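Local coordinates for YceI-like domain protein (Burkholderia cenocepacia BC7, PDB 5IXH) that binds a polyprenyl diphosphate, its prenyl chain inside a lipocalin-like beta barrel, and probably captures antibiotics outside the bacterial cell, at residues A[120-133]-A[148-161]. Numbering follows the deposited sequence.
With OTP ((2E,6E,10E,14E,18E,22E,26E)-3,7,11,15,19,23,27,31-octamethyldotriaconta-2,6,10,14,18,22,26,30-octaenyl trihydrogen diphosphate), chain C.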
ATOM      1  N   ALA A 120      24.200  -5.383  -3.693  1.00 36.97           N
ATOM      2  CA  ALA A 120      23.622  -4.258  -4.425  1.00 40.91           C
ATOM      3  C   ALA A 120      22.100  -4.166  -4.271  1.00 44.93           C
ATOM      4  O   ALA A 120      21.452  -3.416  -4.997  1.00 44.75           O
ATOM      5  CB  ALA A 120      24.003  -4.344  -5.903  1.00 48.68           C
ATOM      6  N   THR A 121      21.535  -4.908  -3.321  1.00 31.33           N
ATOM      7  CA  THR A 121      20.085  -4.956  -3.122  1.00 30.77           C
ATOM      8  C   THR A 121      19.679  -4.287  -1.804  1.00 27.45           C
ATOM      9  O   THR A 121      20.300  -4.532  -0.774  1.00 29.95           O
ATOM     10  CB  THR A 121      19.603  -6.417  -3.087  1.00 30.72           C
ATOM     11  OG1 THR A 121      19.968  -7.070  -4.312  1.00 43.71           O
ATOM     12  CG2 THR A 121      18.116  -6.491  -2.927  1.00 33.07           C
ATOM     13  N   GLN A 122      18.655  -3.454  -1.847  1.00 25.17           N
ATOM     14  CA  GLN A 122      18.048  -2.864  -0.665  1.00 22.65           C
ATOM     15  C   GLN A 122      16.612  -3.340  -0.577  1.00 21.91           C
ATOM     16  O   GLN A 122      15.877  -3.292  -1.571  1.00 22.95           O
ATOM     17  CB  GLN A 122      17.982  -1.342  -0.774  1.00 32.42           C
ATOM     18  CG  GLN A 122      19.071  -0.558  -0.119  1.00 44.40           C
ATOM     19  CD  GLN A 122      18.813   0.929  -0.261  1.00 37.54           C
ATOM     20  OE1 GLN A 122      18.090   1.360  -1.165  1.00 39.32           O
ATOM     21  NE2 GLN A 122      19.375   1.714   0.633  1.00 38.71           N
ATOM     22  N   THR A 123      16.154  -3.724   0.606  1.00 19.60           N
ATOM     23  CA  THR A 123      14.774  -4.139   0.804  1.00 18.49           C
ATOM     24  C   THR A 123      14.075  -3.264   1.825  1.00 17.67           C
ATOM     25  O   THR A 123      14.691  -2.866   2.832  1.00 19.75           O
ATOM     26  CB  THR A 123      14.672  -5.588   1.234  1.00 21.28           C
ATOM     27  OG1 THR A 123      15.274  -5.739   2.512  1.00 26.99           O
ATOM     28  CG2 THR A 123      15.378  -6.490   0.235  1.00 21.31           C
ATOM     29  N   PHE A 124      12.810  -2.985   1.573  1.00 17.30           N
ATOM     30  CA  PHE A 124      11.998  -2.078   2.370  1.00 16.08           C
ATOM     31  C   PHE A 124      10.733  -2.819   2.688  1.00 17.08           C
ATOM     32  O   PHE A 124       9.952  -3.164   1.757  1.00 18.65           O
ATOM     33  CB  PHE A 124      11.647  -0.817   1.582  1.00 16.43           C
ATOM     34  CG  PHE A 124      12.825  -0.085   1.076  1.00 17.84           C
ATOM     35  CD1 PHE A 124      13.447  -0.443  -0.100  1.00 19.03           C
ATOM     36  CD2 PHE A 124      13.380   0.950   1.812  1.00 19.92           C
ATOM     37  CE1 PHE A 124      14.554   0.224  -0.544  1.00 22.00           C
ATOM     38  CE2 PHE A 124      14.491   1.614   1.378  1.00 24.42           C
ATOM     39  CZ  PHE A 124      15.094   1.254   0.204  1.00 25.89           C
ATOM     40  N   ASP A 125      10.493  -3.094   3.955  1.00 16.09           N
ATOM     41  CA  ASP A 125       9.340  -3.883   4.394  1.00 15.70           C
ATOM     42  C   ASP A 125       8.511  -3.115   5.402  1.00 17.85           C
ATOM     43  O   ASP A 125       9.047  -2.470   6.295  1.00 17.01           O
ATOM     44  CB  ASP A 125       9.807  -5.165   5.093  1.00 22.17           C
ATOM     45  CG  ASP A 125      10.317  -6.210   4.126  1.00 24.30           C
ATOM     46  OD1 ASP A 125       9.485  -6.783   3.389  1.00 26.56           O
ATOM     47  OD2 ASP A 125      11.532  -6.463   4.100  1.00 27.63           O
ATOM     48  N   GLY A 126       7.196  -3.222   5.323  1.00 20.66           N
ATOM     49  CA  GLY A 126       6.371  -2.541   6.293  1.00 23.77           C
ATOM     50  C   GLY A 126       4.917  -2.880   6.128  1.00 18.92           C
ATOM     51  O   GLY A 126       4.537  -3.543   5.167  1.00 20.38           O
ATOM     52  N   VAL A 127       4.125  -2.398   7.076  1.00 18.98           N
ATOM     53  CA  VAL A 127       2.679  -2.595   7.099  1.00 18.13           C
ATOM     54  C   VAL A 127       2.050  -1.294   7.528  1.00 17.58           C
ATOM     55  O   VAL A 127       2.453  -0.703   8.521  1.00 18.61           O
ATOM     56  CB  VAL A 127       2.270  -3.712   8.082  1.00 22.34           C
ATOM     57  CG1 VAL A 127       0.743  -3.892   8.096  1.00 26.95           C
ATOM     58  CG2 VAL A 127       2.944  -5.021   7.712  1.00 28.35           C
ATOM     59  N   LEU A 128       1.091  -0.823   6.738  1.00 17.61           N
ATOM     60  CA  LEU A 128       0.344   0.382   7.048  1.00 15.88           C
ATOM     61  C   LEU A 128      -1.122   0.035   7.280  1.00 16.41           C
ATOM     62  O   LEU A 128      -1.812  -0.358   6.333  1.00 17.65           O
ATOM     63  CB  LEU A 128       0.425   1.367   5.886  1.00 18.52           C
ATOM     64  CG  LEU A 128      -0.401   2.643   6.104  1.00 20.24           C
ATOM     65  CD1 LEU A 128       0.113   3.472   7.262  1.00 24.11           C
ATOM     66  CD2 LEU A 128      -0.420   3.446   4.814  1.00 23.39           C
ATOM     67  N   PRO A 129      -1.614   0.198   8.511  1.00 17.40           N
ATOM     68  CA  PRO A 129      -3.055   0.004   8.713  1.00 17.67           C
ATOM     69  C   PRO A 129      -3.821   1.261   8.326  1.00 18.12           C
ATOM     70  O   PRO A 129      -3.419   2.384   8.654  1.00 18.96           O
ATOM     71  CB  PRO A 129      -3.173  -0.256  10.215  1.00 20.87           C
ATOM     72  CG  PRO A 129      -1.966   0.379  10.823  1.00 28.89           C
ATOM     73  CD  PRO A 129      -0.882   0.395   9.774  1.00 21.80           C
ATOM     74  N   ILE A 130      -4.912   1.066   7.597  1.00 16.69           N
ATOM     75  CA  ILE A 130      -5.804   2.158   7.255  1.00 16.89           C
ATOM     76  C   ILE A 130      -7.237   1.748   7.523  1.00 16.67           C
ATOM     77  O   ILE A 130      -7.537   0.557   7.662  1.00 18.80           O
ATOM     78  CB  ILE A 130      -5.677   2.574   5.775  1.00 15.94           C
ATOM     79  CG1 ILE A 130      -6.122   1.467   4.800  1.00 17.10           C
ATOM     80  CG2 ILE A 130      -4.230   3.038   5.469  1.00 21.26           C
ATOM     81  CD1 ILE A 130      -6.409   1.989   3.371  1.00 20.23           C
ATOM     82  N   LYS A 131      -8.116   2.734   7.556  1.00 16.35           N
ATOM     83  CA  LYS A 131      -9.548   2.486   7.527  1.00 16.71           C
ATOM     84  C   LYS A 131     -10.021   2.681   6.094  1.00 15.11           C
ATOM     85  O   LYS A 131      -9.882   3.755   5.534  1.00 15.24           O
ATOM     86  CB  LYS A 131     -10.275   3.474   8.436  1.00 18.70           C
ATOM     87  CG  LYS A 131     -10.014   3.259   9.908  1.00 24.40           C
ATOM     88  CD  LYS A 131     -10.818   4.236  10.761  1.00 48.58           C
ATOM     89  CE  LYS A 131     -10.944   3.753  12.203  1.00 53.28           C
ATOM     90  NZ  LYS A 131      -9.709   3.079  12.694  1.00 71.62           N
ATOM     91  N   ARG A 132     -10.606   1.641   5.515  1.00 14.80           N
ATOM     92  CA  ARG A 132     -11.125   1.746   4.154  1.00 13.40           C
ATOM     93  C   ARG A 132     -12.148   2.861   4.028  1.00 14.89           C
ATOM     94  O   ARG A 132     -12.225   3.525   2.986  1.00 14.29           O
ATOM     95  CB  ARG A 132     -11.688   0.409   3.650  1.00 14.34           C
ATOM     96  CG  ARG A 132     -12.921  -0.111   4.389  1.00 15.25           C
ATOM     97  CD  ARG A 132     -13.287  -1.512   3.920  1.00 16.25           C
ATOM     98  NE  ARG A 132     -14.462  -2.010   4.620  1.00 17.41           N
ATOM     99  CZ  ARG A 132     -15.711  -1.645   4.351  1.00 18.11           C
ATOM    100  NH1 ARG A 132     -15.972  -0.778   3.371  1.00 17.35           N
ATOM    101  NH2 ARG A 132     -16.703  -2.161   5.063  1.00 19.40           N
ATOM    102  N   SER A 133     -12.932   3.068   5.086  1.00 14.64           N
ATOM    103  CA  SER A 133     -13.964   4.110   5.076  1.00 15.95           C
ATOM    104  C   SER A 133     -13.383   5.520   4.884  1.00 16.36           C
ATOM    105  O   SER A 133     -14.051   6.380   4.315  1.00 17.15           O
ATOM    106  CB  SER A 133     -14.785   4.087   6.377  1.00 17.04           C
ATOM    107  OG  SER A 133     -13.945   4.310   7.498  1.00 17.80           O
ATOM    108  N   VAL A 148     -17.572  -6.475   6.041  1.00 26.50           N
ATOM    109  CA  VAL A 148     -16.133  -6.388   5.831  1.00 24.52           C
ATOM    110  C   VAL A 148     -15.614  -5.353   6.818  1.00 25.25           C
ATOM    111  O   VAL A 148     -16.111  -4.232   6.852  1.00 24.00           O
ATOM    112  CB  VAL A 148     -15.771  -5.932   4.387  1.00 24.02           C
ATOM    113  CG1 VAL A 148     -14.251  -5.759   4.208  1.00 24.92           C
ATOM    114  CG2 VAL A 148     -16.342  -6.916   3.372  1.00 29.29           C
ATOM    115  N   ALA A 149     -14.637  -5.733   7.638  1.00 24.53           N
ATOM    116  CA  ALA A 149     -14.108  -4.817   8.646  1.00 25.17           C
ATOM    117  C   ALA A 149     -13.567  -3.545   7.999  1.00 21.82           C
ATOM    118  O   ALA A 149     -13.165  -3.534   6.848  1.00 21.34           O
ATOM    119  CB  ALA A 149     -13.015  -5.485   9.460  1.00 27.25           C
ATOM    120  N   ASP A 150     -13.569  -2.457   8.755  1.00 21.01           N
ATOM    121  CA  ASP A 150     -13.065  -1.192   8.269  1.00 18.37           C
ATOM    122  C   ASP A 150     -11.538  -1.227   8.142  1.00 21.05           C
ATOM    123  O   ASP A 150     -10.967  -0.765   7.157  1.00 18.83           O
ATOM    124  CB  ASP A 150     -13.491  -0.058   9.197  1.00 18.95           C
ATOM    125  CG  ASP A 150     -13.498   1.299   8.520  1.00 20.77           C
ATOM    126  OD1 ASP A 150     -13.065   1.403   7.351  1.00 22.57           O
ATOM    127  OD2 ASP A 150     -13.929   2.273   9.167  1.00 21.67           O
ATOM    128  N   GLU A 151     -10.868  -1.809   9.127  1.00 23.19           N
ATOM    129  CA  GLU A 151      -9.415  -1.836   9.077  1.00 25.15           C
ATOM    130  C   GLU A 151      -8.881  -2.752   7.983  1.00 20.13           C
ATOM    131  O   GLU A 151      -9.289  -3.904   7.874  1.00 24.07           O
ATOM    132  CB  GLU A 151      -8.805  -2.258  10.414  1.00 30.93           C
ATOM    133  CG  GLU A 151      -7.279  -2.158  10.355  1.00 49.49           C
ATOM    134  CD  GLU A 151      -6.604  -2.262  11.701  1.00 75.87           C
ATOM    135  OE1 GLU A 151      -5.910  -3.273  11.934  1.00 55.51           O
ATOM    136  OE2 GLU A 151      -6.741  -1.319  12.510  1.00 58.61           O
ATOM    137  N   VAL A 152      -7.973  -2.219   7.170  1.00 19.72           N
ATOM    138  CA  VAL A 152      -7.262  -2.981   6.140  1.00 19.84           C
ATOM    139  C   VAL A 152      -5.775  -2.762   6.354  1.00 19.94           C
ATOM    140  O   VAL A 152      -5.334  -1.625   6.559  1.00 20.64           O
ATOM    141  CB  VAL A 152      -7.653  -2.504   4.724  1.00 20.38           C
ATOM    142  CG1 VAL A 152      -6.801  -3.185   3.637  1.00 23.41           C
ATOM    143  CG2 VAL A 152      -9.120  -2.754   4.475  1.00 21.50           C
ATOM    144  N   GLN A 153      -4.991  -3.831   6.294  1.00 20.47           N
ATOM    145  CA  GLN A 153      -3.551  -3.728   6.432  1.00 20.88           C
ATOM    146  C   GLN A 153      -2.895  -3.774   5.058  1.00 21.45           C
ATOM    147  O   GLN A 153      -3.041  -4.750   4.315  1.00 23.89           O
ATOM    148  CB  GLN A 153      -3.005  -4.857   7.302  1.00 26.92           C
ATOM    149  CG  GLN A 153      -3.497  -4.821   8.726  1.00 31.53           C
ATOM    150  CD  GLN A 153      -2.955  -5.966   9.549  1.00 69.03           C
ATOM    151  OE1 GLN A 153      -2.358  -6.901   9.013  1.00 70.20           O
ATOM    152  NE2 GLN A 153      -3.156  -5.901  10.861  1.00 83.35           N
ATOM    153  N   ILE A 154      -2.174  -2.717   4.721  1.00 19.86           N
ATOM    154  CA  ILE A 154      -1.430  -2.654   3.467  1.00 18.34           C
ATOM    155  C   ILE A 154      -0.005  -3.125   3.747  1.00 21.42           C
ATOM    156  O   ILE A 154       0.717  -2.505   4.515  1.00 20.73           O
ATOM    157  CB  ILE A 154      -1.376  -1.213   2.912  1.00 19.63           C
ATOM    158  CG1 ILE A 154      -2.794  -0.671   2.667  1.00 19.43           C
ATOM    159  CG2 ILE A 154      -0.526  -1.192   1.619  1.00 22.19           C
ATOM    160  CD1 ILE A 154      -2.851   0.792   2.306  1.00 26.21           C
ATOM    161  N   LYS A 155       0.391  -4.232   3.149  1.00 20.80           N
ATOM    162  CA  LYS A 155       1.712  -4.803   3.379  1.00 20.40           C
ATOM    163  C   LYS A 155       2.555  -4.629   2.141  1.00 20.36           C
ATOM    164  O   LYS A 155       2.085  -4.806   1.030  1.00 23.77           O
ATOM    165  CB  LYS A 155       1.587  -6.290   3.715  1.00 27.32           C
ATOM    166  CG  LYS A 155       0.625  -6.602   4.842  1.00 36.03           C
ATOM    167  CD  LYS A 155       0.950  -7.928   5.525  1.00 54.40           C
ATOM    168  CE  LYS A 155       1.165  -9.068   4.531  1.00 60.48           C
ATOM    169  NZ  LYS A 155      -0.030  -9.321   3.684  1.00 78.39           N
ATOM    170  N   PHE A 156       3.818  -4.282   2.327  1.00 19.83           N
ATOM    171  CA  PHE A 156       4.701  -4.154   1.193  1.00 20.50           C
ATOM    172  C   PHE A 156       6.078  -4.719   1.485  1.00 19.70           C
ATOM    173  O   PHE A 156       6.583  -4.680   2.611  1.00 21.80           O
ATOM    174  CB  PHE A 156       4.807  -2.691   0.766  1.00 24.39           C
ATOM    175  CG  PHE A 156       5.178  -1.769   1.886  1.00 23.69           C
ATOM    176  CD1 PHE A 156       6.502  -1.506   2.184  1.00 25.26           C
ATOM    177  CD2 PHE A 156       4.191  -1.193   2.669  1.00 23.34           C
ATOM    178  CE1 PHE A 156       6.828  -0.649   3.218  1.00 26.30           C
ATOM    179  CE2 PHE A 156       4.510  -0.347   3.704  1.00 25.76           C
ATOM    180  CZ  PHE A 156       5.831  -0.085   3.986  1.00 25.93           C
ATOM    181  N   HIS A 157       6.665  -5.233   0.412  1.00 21.08           N
ATOM    182  CA  HIS A 157       8.016  -5.757   0.376  1.00 21.08           C
ATOM    183  C   HIS A 157       8.603  -5.208  -0.915  1.00 20.54           C
ATOM    184  O   HIS A 157       8.280  -5.716  -1.988  1.00 23.07           O
ATOM    185  CB  HIS A 157       7.989  -7.286   0.354  1.00 26.91           C
ATOM    186  CG  HIS A 157       9.337  -7.923   0.186  1.00 27.26           C
ATOM    187  ND1 HIS A 157      10.218  -8.078   1.230  1.00 28.89           N
ATOM    188  CD2 HIS A 157       9.925  -8.499  -0.891  1.00 32.13           C
ATOM    189  CE1 HIS A 157      11.310  -8.689   0.799  1.00 30.01           C
ATOM    190  NE2 HIS A 157      11.158  -8.956  -0.485  1.00 31.06           N
ATOM    191  N   LEU A 158       9.415  -4.156  -0.836  1.00 22.92           N
ATOM    192  CA  LEU A 158       9.998  -3.528  -2.014  1.00 21.50           C
ATOM    193  C   LEU A 158      11.462  -3.887  -2.096  1.00 22.08           C
ATOM    194  O   LEU A 158      12.203  -3.703  -1.121  1.00 21.83           O
ATOM    195  CB  LEU A 158       9.876  -2.006  -1.955  1.00 24.95           C
ATOM    196  CG  LEU A 158       8.514  -1.336  -2.048  1.00 45.77           C
ATOM    197  CD1 LEU A 158       7.648  -1.698  -0.881  1.00 65.89           C
ATOM    198  CD2 LEU A 158       8.722   0.164  -2.099  1.00 36.99           C
ATOM    199  N   VAL A 159      11.887  -4.392  -3.245  1.00 24.58           N
ATOM    200  CA  VAL A 159      13.268  -4.771  -3.485  1.00 20.54           C
ATOM    201  C   VAL A 159      13.825  -3.836  -4.535  1.00 27.86           C
ATOM    202  O   VAL A 159      13.264  -3.731  -5.632  1.00 27.64           O
ATOM    203  CB  VAL A 159      13.363  -6.218  -3.993  1.00 26.66           C
ATOM    204  CG1 VAL A 159      14.819  -6.603  -4.253  1.00 30.69           C
ATOM    205  CG2 VAL A 159      12.728  -7.176  -3.010  1.00 29.70           C
ATOM    206  N   ALA A 160      14.898  -3.135  -4.194  1.00 27.40           N
ATOM    207  CA  ALA A 160      15.561  -2.219  -5.112  1.00 28.86           C
ATOM    208  C   ALA A 160      16.929  -2.703  -5.499  1.00 37.89           C
ATOM    209  O   ALA A 160      17.731  -3.089  -4.643  1.00 32.89           O
ATOM    210  CB  ALA A 160      15.614  -0.819  -4.542  1.00 32.02           C
ATOM    211  N   THR A 161      17.178  -2.632  -6.810  1.00 60.72           N
ATOM    212  CA  THR A 161      18.253  -3.349  -7.499  1.00 50.45           C
ATOM    213  C   THR A 161      18.374  -4.788  -7.004  1.00 68.66           C
ATOM    214  O   THR A 161      17.891  -5.716  -7.653  1.00 59.41           O
ATOM    215  CB  THR A 161      19.603  -2.621  -7.397  1.00 47.89           C
ATOM    216  OG1 THR A 161      19.558  -1.428  -8.190  1.00 64.88           O
ATOM    217  CG2 THR A 161      20.742  -3.498  -7.904  1.00 58.68           C
TER
HETATM  218  O7  OTP C 201     -19.611 -14.654   3.105  1.00112.42           O
HETATM  219  P2  OTP C 201     -19.481 -13.173   2.814  1.00111.96           P
HETATM  220  O5  OTP C 201     -20.784 -12.646   2.257  1.00112.22           O
HETATM  221  O6  OTP C 201     -19.137 -12.429   4.087  1.00112.37           O
HETATM  222  O4  OTP C 201     -18.324 -12.937   1.754  1.00109.19           O
HETATM  223  P1  OTP C 201     -18.087 -11.579   0.965  1.00105.37           P
HETATM  224  O2  OTP C 201     -18.967 -11.537  -0.264  1.00105.08           O
HETATM  225  O3  OTP C 201     -18.396 -10.395   1.856  1.00106.31           O
HETATM  226  O1  OTP C 201     -16.563 -11.549   0.517  1.00100.12           O
HETATM  227  C40 OTP C 201     -15.708 -10.461   0.827  1.00 94.82           C
HETATM  228  C39 OTP C 201     -14.500 -10.696  -0.075  1.00 90.01           C
HETATM  229  C37 OTP C 201     -13.380  -9.916  -0.074  1.00 85.28           C
HETATM  230  C38 OTP C 201     -12.291 -10.332  -1.062  1.00 85.93           C
HETATM  231  C36 OTP C 201     -13.188  -8.679   0.834  1.00 80.01           C
HETATM  232  C35 OTP C 201     -12.688  -7.509  -0.038  1.00 74.91           C
HETATM  233  C34 OTP C 201     -11.789  -6.540   0.752  1.00 70.80           C
HETATM  234  C32 OTP C 201     -10.970  -5.676   0.061  1.00 66.71           C
HETATM  235  C33 OTP C 201     -10.938  -5.668  -1.472  1.00 67.80           C
HETATM  236  C31 OTP C 201     -10.068  -4.696   0.832  1.00 61.82           C
HETATM  237  C30 OTP C 201     -10.242  -3.275   0.256  1.00 57.51           C
HETATM  238  C29 OTP C 201      -8.821  -2.779  -0.033  1.00 51.57           C
HETATM  239  C27 OTP C 201      -8.335  -1.596   0.465  1.00 50.35           C
HETATM  240  C28 OTP C 201      -9.132  -0.625   1.338  1.00 50.08           C
HETATM  241  C26 OTP C 201      -6.885  -1.271   0.102  1.00 49.48           C
HETATM  242  C25 OTP C 201      -6.729   0.197  -0.317  1.00 46.73           C
HETATM  243  C24 OTP C 201      -5.216   0.212  -0.571  1.00 45.68           C
HETATM  244  C22 OTP C 201      -4.685   0.511  -1.795  1.00 40.81           C
HETATM  245  C23 OTP C 201      -5.531   0.892  -3.013  1.00 42.07           C
HETATM  246  C21 OTP C 201      -3.162   0.472  -1.899  1.00 41.54           C
HETATM  247  C20 OTP C 201      -2.709   1.918  -1.702  1.00 40.99           C
HETATM  248  C19 OTP C 201      -1.241   1.835  -1.267  1.00 41.30           C
HETATM  249  C17 OTP C 201      -0.267   2.609  -1.861  1.00 40.85           C
HETATM  250  C18 OTP C 201      -0.626   3.590  -2.979  1.00 37.13           C
HETATM  251  C16 OTP C 201       1.204   2.533  -1.417  1.00 41.02           C
HETATM  252  C15 OTP C 201       1.461   1.411  -0.394  1.00 43.53           C
HETATM  253  C14 OTP C 201       2.835   1.668   0.247  1.00 44.14           C
HETATM  254  C12 OTP C 201       2.957   2.547   1.301  1.00 43.49           C
HETATM  255  C13 OTP C 201       1.765   3.291   1.911  1.00 44.29           C
HETATM  256  C11 OTP C 201       4.329   2.809   1.940  1.00 44.97           C
HETATM  257  C10 OTP C 201       5.485   2.561   0.964  1.00 44.86           C
HETATM  258  C9  OTP C 201       6.708   3.175   1.663  1.00 46.35           C
HETATM  259  C7  OTP C 201       7.885   3.388   0.993  1.00 46.40           C
HETATM  260  C8  OTP C 201       8.025   3.020  -0.485  1.00 44.76           C
HETATM  261  C6  OTP C 201       9.048   4.019   1.782  1.00 45.96           C
HETATM  262  C5  OTP C 201      10.356   3.279   1.498  1.00 46.77           C
HETATM  263  C4  OTP C 201      11.255   3.587   2.710  1.00 46.65           C
HETATM  264  C2  OTP C 201      12.330   4.444   2.689  1.00 44.69           C
HETATM  265  C3  OTP C 201      13.105   4.625   3.994  1.00 45.56           C
HETATM  266  C1  OTP C 201      12.778   5.206   1.439  1.00 44.53           C
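Gln122 and Ala160 begin a ladder of paired backbone hydrogen bonds that runs through Phe124–Leu158, Gly126–Phe156 and Leu128–Ile154 to Ile130–Val152, joining strands 121-131 and 151-160 antiparallel. Beyond it, Arg132 N adds a bond to Asp150 O.

At that end the polar side chains take over. Arg132, extended from CG to NE, lays the edge of its guanidinium against two carbonyls, NE to Ala149 O at 3.0 Å and NH2 to Val148 O at 2.8 Å; Gly138 and Trp142 carbonyls accept further bonds from it. Asp150 grips Ser133 with both oxygens through their syn lone pairs, OD1 taking Ser133 N and OD2 taking Ser133 OG (2.6 Å).

The two strands are neighbours in the wall of the YceI-like barrel, whose lumen holds the octaprenyl chain. Phe156, with CG between its backbone N and carbonyl carbon (chi1 53°), lies flat over Gly126, whose CA sits 3.8 Å from the ring centroid in a CH-pi contact, while the prenyl chain covers the opposite face. Leu158 CD2 comes within 3.4 Å of lipid atom C8, and Ile130 CD1 meets Ile154 CD1 at 3.9 Å.

On the other side of the sheet, His157 ND1 donates in its ring plane to Asp125 OD1 (2.6 Å).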